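Local atomic coordinates of alpha-L-arabinosidase (Xanthomonas axonopodis pv. citri, PDB entry 6D25), a protein that probably removes L-arabinofuranosyl side groups from arabinoxylans, as a trimeric family GH51 arabinofuranosidase able to cope with internal di-substitutions. Residues T175-S178 against L179-E182; R277-S280 against T281-D284. One frame throughout, in Å; residues are numbered along the deposited sequence.

Contact 1 of 2, residues T175-S178 against L179-E182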
ATOM      1  N   THR A 175     -10.884   7.929  26.431  1.00 25.62           N
ATOM      2  CA  THR A 175     -12.327   8.183  26.194  1.00 26.61           C
ATOM      3  C   THR A 175     -13.115   6.864  26.289  1.00 25.82           C
ATOM      4  O   THR A 175     -12.531   5.796  26.533  1.00 23.88           O
ATOM      5  CB  THR A 175     -12.505   8.782  24.791  1.00 27.74           C
ATOM      6  OG1 THR A 175     -11.863   7.929  23.825  1.00 27.30           O
ATOM      7  CG2 THR A 175     -11.969  10.195  24.730  1.00 29.35           C
ATOM      8  N   ARG A 176     -14.382   6.928  25.994  1.00 26.52           N
ATOM      9  CA  ARG A 176     -15.272   5.755  25.973  1.00 27.69           C
ATOM     10  C   ARG A 176     -15.569   5.338  24.523  1.00 25.22           C
ATOM     11  O   ARG A 176     -16.681   4.916  24.203  1.00 25.11           O
ATOM     12  CB  ARG A 176     -16.560   6.064  26.744  1.00 31.70           C
ATOM     13  CG  ARG A 176     -16.317   6.662  28.128  1.00 37.36           C
ATOM     14  CD  ARG A 176     -15.888   5.620  29.117  1.00 41.78           C
ATOM     15  NE  ARG A 176     -15.595   6.140  30.459  1.00 48.48           N
ATOM     16  CZ  ARG A 176     -15.031   5.395  31.396  1.00 48.28           C
ATOM     17  NH1 ARG A 176     -14.213   5.942  32.282  1.00 50.34           N
ATOM     18  NH2 ARG A 176     -15.234   4.089  31.384  1.00 44.52           N
ATOM     19  N   SER A 177     -14.555   5.426  23.650  1.00 22.15           N
ATOM     20  CA  SER A 177     -14.636   4.865  22.336  1.00 20.92           C
ATOM     21  C   SER A 177     -14.760   3.330  22.417  1.00 20.17           C
ATOM     22  O   SER A 177     -14.391   2.698  23.410  1.00 18.53           O
ATOM     23  CB  SER A 177     -13.406   5.286  21.544  1.00 20.50           C
ATOM     24  OG  SER A 177     -12.258   4.481  21.885  1.00 20.57           O
ATOM     25  N   SER A 178     -15.246   2.728  21.342  1.00 20.48           N
ATOM     26  CA  SER A 178     -15.424   1.290  21.278  1.00 20.82           C
ATOM     27  C   SER A 178     -14.091   0.557  21.499  1.00 19.13           C
ATOM     28  O   SER A 178     -14.094  -0.481  22.163  1.00 18.07           O
ATOM     29  CB  SER A 178     -16.061   0.867  19.981  1.00 21.92           C
ATOM     30  OG  SER A 178     -17.412   1.297  19.997  1.00 23.77           O
ATOM     31  N   LEU A 179     -12.994   1.054  20.920  1.00 18.63           N
ATOM     32  CA  LEU A 179     -11.720   0.369  21.091  1.00 18.59           C
ATOM     33  C   LEU A 179     -11.247   0.515  22.551  1.00 17.62           C
ATOM     34  O   LEU A 179     -10.741  -0.454  23.135  1.00 17.32           O
ATOM     35  CB  LEU A 179     -10.679   0.927  20.111  1.00 19.41           C
ATOM     36  CG  LEU A 179     -10.794   0.409  18.678  1.00 20.66           C
ATOM     37  CD1 LEU A 179     -10.009   1.300  17.686  1.00 20.82           C
ATOM     38  CD2 LEU A 179     -10.275  -1.029  18.600  1.00 21.29           C
ATOM     39  N   ALA A 180     -11.400   1.682  23.149  1.00 16.99           N
ATOM     40  CA  ALA A 180     -11.031   1.844  24.553  1.00 17.04           C
ATOM     41  C   ALA A 180     -11.901   0.925  25.426  1.00 17.52           C
ATOM     42  O   ALA A 180     -11.412   0.329  26.367  1.00 17.67           O
ATOM     43  CB  ALA A 180     -11.181   3.285  24.989  1.00 17.17           C
ATOM     44  N   ASN A 181     -13.186   0.824  25.124  1.00 17.74           N
ATOM     45  CA  ASN A 181     -14.079  -0.003  25.915  1.00 18.60           C
ATOM     46  C   ASN A 181     -13.751  -1.503  25.740  1.00 18.53           C
ATOM     47  O   ASN A 181     -14.024  -2.302  26.623  1.00 18.34           O
ATOM     48  CB  ASN A 181     -15.525   0.261  25.572  1.00 19.81           C
ATOM     49  CG  ASN A 181     -16.001   1.629  26.029  1.00 21.04           C
ATOM     50  OD1 ASN A 181     -15.372   2.270  26.857  1.00 22.61           O
ATOM     51  ND2 ASN A 181     -17.155   2.048  25.559  1.00 21.90           N
ATOM     52  N   GLU A 182     -13.205  -1.877  24.599  1.00 18.36           N
ATOM     53  CA  GLU A 182     -12.772  -3.220  24.357  1.00 19.34           C
ATOM     54  C   GLU A 182     -11.550  -3.549  25.240  1.00 18.03           C
ATOM     55  O   GLU A 182     -11.491  -4.633  25.847  1.00 17.25           O
ATOM     56  CB  GLU A 182     -12.486  -3.418  22.866  1.00 21.46           C
ATOM     57  CG  GLU A 182     -12.226  -4.857  22.514  1.00 24.73           C
ATOM     58  CD  GLU A 182     -11.980  -5.113  21.029  1.00 28.41           C
ATOM     59  OE1 GLU A 182     -12.177  -4.186  20.208  1.00 31.09           O
ATOM     60  OE2 GLU A 182     -11.667  -6.296  20.711  1.00 30.71           O
TER
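Ser177 OG receives the backbone N-H of Ala180 at 3.2 Å, in a nearly straight bond of 165°. This is the N-cap of helix 178-185. A chi1 of 79° sets the hydroxyl between the backbone N and carbonyl carbon of Ser177 and turns it back over the first turn. Two backbone bonds follow. Asn181 N reaches Ser177 O at 2.8 Å, and Glu182 N reaches Ser178 O at 2.9 Å. The methyl of Ala180 packs against two oxygens of the incoming loop. Ala180 CB lies 3.2 Å from Thr175 O and 3.5 Å from Ser177 OG. Asn181 folds its amide back along the incoming loop, where Asn181 OD1 packs 3.6 Å from Arg176 CA. The side chains of Arg176 and Asn181 cross at about a right angle; CB and CD of Arg176, not its guanidinium, lie near Asn181 OD1.

Further out, Glu169 of helix 161-172 bonds Ser177 OG. Arg184 bonds Thr175 O and makes a weak bond to Asn181 OD1. Ser178 OG meets Ile119 N of a second subunit, and Arg176 N meets Glu129 of that subunit; Glu182 forms a salt bridge to Arg108 of its own chain. The cap therefore lies at a subunit interface. The bond to Glu169 probably fixes the rotation of the cap hydroxyl, and its carboxylate, close to the helix start, would be expected to interact favourably with the helix dipole. The hydroxyl itself satisfies an amide of the first turn that has no preceding helical carbonyl.

Contact 2 of 2, residues R277-S280 against T281-D284; sequences RASS and TTFD
Ser279 OG gathers two backbone amides of the following turn. Thr282 N donates to Ser279 OG at 3.0 Å, and Thr281 N to the same oxygen at 3.1 Å with an angle of 155°. The bond from the i+2 amide makes this an ST turn. With chi1 at 173° the hydroxyl lies beside the carbonyl carbon of Ser279 and points into the bend. Ser279 CB lies 3.3 Å from Thr282 O. Ser279 OG and CB, packed against Thr281 and Thr282, form the tight part. Thr281 OG1 and Thr282 OG1 are hydrogen-bonded at 2.9 Å, and either could be the donor.

The side of Phe283 and Thr282 is looser. The Phe283 ring comes back toward the first half of the loop but barely touches it: Ser280 O lies at the ring edge, 4.2 Å from Phe283 CE2. Thr282 is exposed to solvent. Ser280, by contrast, is buried, and its OG bonds Gln343 N.

Arg347 of helix 346-361 ties the two halves together, bonding Ser279 O and making a cation-pi contact with Phe283. The turn lies in the loop between strand 262-269 and helix 285-312, whose start Asp284 caps through Ala287 N.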
ATOM      1  N   ARG A 277      28.033 -18.795  11.538  1.00 25.03           N
ATOM      2  CA  ARG A 277      28.522 -20.165  11.694  1.00 27.27           C
ATOM      3  C   ARG A 277      29.556 -20.284  12.822  1.00 24.42           C
ATOM      4  O   ARG A 277      30.059 -21.370  13.022  1.00 24.73           O
ATOM      5  CB  ARG A 277      29.131 -20.669  10.376  1.00 30.95           C
ATOM      6  CG  ARG A 277      28.111 -20.854   9.265  1.00 36.48           C
ATOM      7  CD  ARG A 277      28.766 -21.486   8.031  1.00 45.07           C
ATOM      8  NE  ARG A 277      27.937 -21.454   6.813  1.00 51.49           N
ATOM      9  CZ  ARG A 277      26.900 -22.271   6.561  1.00 55.43           C
ATOM     10  NH1 ARG A 277      26.504 -23.148   7.470  1.00 57.97           N
ATOM     11  NH2 ARG A 277      26.237 -22.166   5.419  1.00 55.58           N
ATOM     12  N   ALA A 278      29.882 -19.220  13.530  1.00 21.69           N
ATOM     13  CA  ALA A 278      30.929 -19.284  14.558  1.00 21.62           C
ATOM     14  C   ALA A 278      30.389 -19.912  15.849  1.00 20.76           C
ATOM     15  O   ALA A 278      29.228 -19.648  16.239  1.00 20.70           O
ATOM     16  CB  ALA A 278      31.473 -17.896  14.812  1.00 21.90           C
ATOM     17  N   SER A 279      31.216 -20.714  16.520  1.00 19.96           N
ATOM     18  CA  SER A 279      30.782 -21.343  17.799  1.00 20.00           C
ATOM     19  C   SER A 279      30.633 -20.279  18.889  1.00 19.39           C
ATOM     20  O   SER A 279      31.502 -19.425  19.036  1.00 19.81           O
ATOM     21  CB  SER A 279      31.724 -22.420  18.245  1.00 20.51           C
ATOM     22  OG  SER A 279      31.391 -22.904  19.520  1.00 20.05           O
ATOM     23  N   SER A 280      29.555 -20.386  19.667  1.00 18.55           N
ATOM     24  CA  SER A 280      29.323 -19.564  20.861  1.00 18.34           C
ATOM     25  C   SER A 280      30.042 -20.133  22.096  1.00 18.80           C
ATOM     26  O   SER A 280      30.106 -19.455  23.115  1.00 18.71           O
ATOM     27  CB  SER A 280      27.840 -19.431  21.141  1.00 17.70           C
ATOM     28  OG  SER A 280      27.273 -20.678  21.529  1.00 17.23           O
ATOM     29  N   THR A 281      30.521 -21.375  22.035  1.00 20.56           N
ATOM     30  CA  THR A 281      31.053 -22.073  23.213  1.00 21.81           C
ATOM     31  C   THR A 281      32.560 -22.328  23.135  1.00 23.90           C
ATOM     32  O   THR A 281      33.172 -22.451  24.172  1.00 23.70           O
ATOM     33  CB  THR A 281      30.404 -23.443  23.424  1.00 22.04           C
ATOM     34  OG1 THR A 281      30.623 -24.240  22.255  1.00 22.25           O
ATOM     35  CG2 THR A 281      28.924 -23.353  23.714  1.00 21.80           C
ATOM     36  N   THR A 282      33.112 -22.473  21.927  1.00 24.84           N
ATOM     37  CA  THR A 282      34.437 -23.049  21.750  1.00 27.50           C
ATOM     38  C   THR A 282      35.169 -22.213  20.699  1.00 27.46           C
ATOM     39  O   THR A 282      34.719 -22.139  19.549  1.00 27.54           O
ATOM     40  CB  THR A 282      34.354 -24.503  21.259  1.00 29.90           C
ATOM     41  OG1 THR A 282      33.369 -25.201  22.020  1.00 30.63           O
ATOM     42  CG2 THR A 282      35.687 -25.215  21.339  1.00 32.16           C
ATOM     43  N   PHE A 283      36.249 -21.562  21.075  1.00 26.19           N
ATOM     44  CA  PHE A 283      36.920 -20.695  20.150  1.00 25.85           C
ATOM     45  C   PHE A 283      38.346 -20.425  20.626  1.00 25.78           C
ATOM     46  O   PHE A 283      38.642 -20.494  21.809  1.00 26.49           O
ATOM     47  CB  PHE A 283      36.160 -19.373  19.988  1.00 24.80           C
ATOM     48  CG  PHE A 283      35.762 -18.670  21.265  1.00 23.54           C
ATOM     49  CD1 PHE A 283      36.613 -17.786  21.888  1.00 23.38           C
ATOM     50  CD2 PHE A 283      34.498 -18.876  21.818  1.00 22.69           C
ATOM     51  CE1 PHE A 283      36.219 -17.160  23.051  1.00 23.11           C
ATOM     52  CE2 PHE A 283      34.109 -18.240  22.981  1.00 22.68           C
ATOM     53  CZ  PHE A 283      34.968 -17.381  23.601  1.00 22.91           C
ATOM     54  N   ASP A 284      39.176 -20.056  19.670  1.00 25.48           N
ATOM     55  CA  ASP A 284      40.567 -19.757  19.926  1.00 26.01           C
ATOM     56  C   ASP A 284      40.770 -18.230  19.908  1.00 25.34           C
ATOM     57  O   ASP A 284      39.811 -17.441  19.772  1.00 23.28           O
ATOM     58  CB  ASP A 284      41.471 -20.474  18.928  1.00 28.20           C
ATOM     59  CG  ASP A 284      41.280 -20.063  17.475  1.00 28.78           C
ATOM     60  OD1 ASP A 284      40.601 -19.037  17.194  1.00 28.42           O
ATOM     61  OD2 ASP A 284      41.784 -20.827  16.625  1.00 30.79           O
TER

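Overall arrangement
Both contacts are local turns held by a serine hydroxyl that accepts one backbone N-H in contact 1 and two in contact 2, and both lie in segments linking strands of the eight-stranded parallel barrel. Contact 1 falls between the third and fourth strands, and contact 2 between the sixth and seventh. They share no element. Their centres are about 52 Å apart, on opposite sides of the chain's centre. Contact 1 is partly buried and starts a helix; charged residues and a second subunit surround it. Contact 2 is a surface turn with no regular helix or strand. No other chain of the assembly touches it, and its outer partners come from within the same chain.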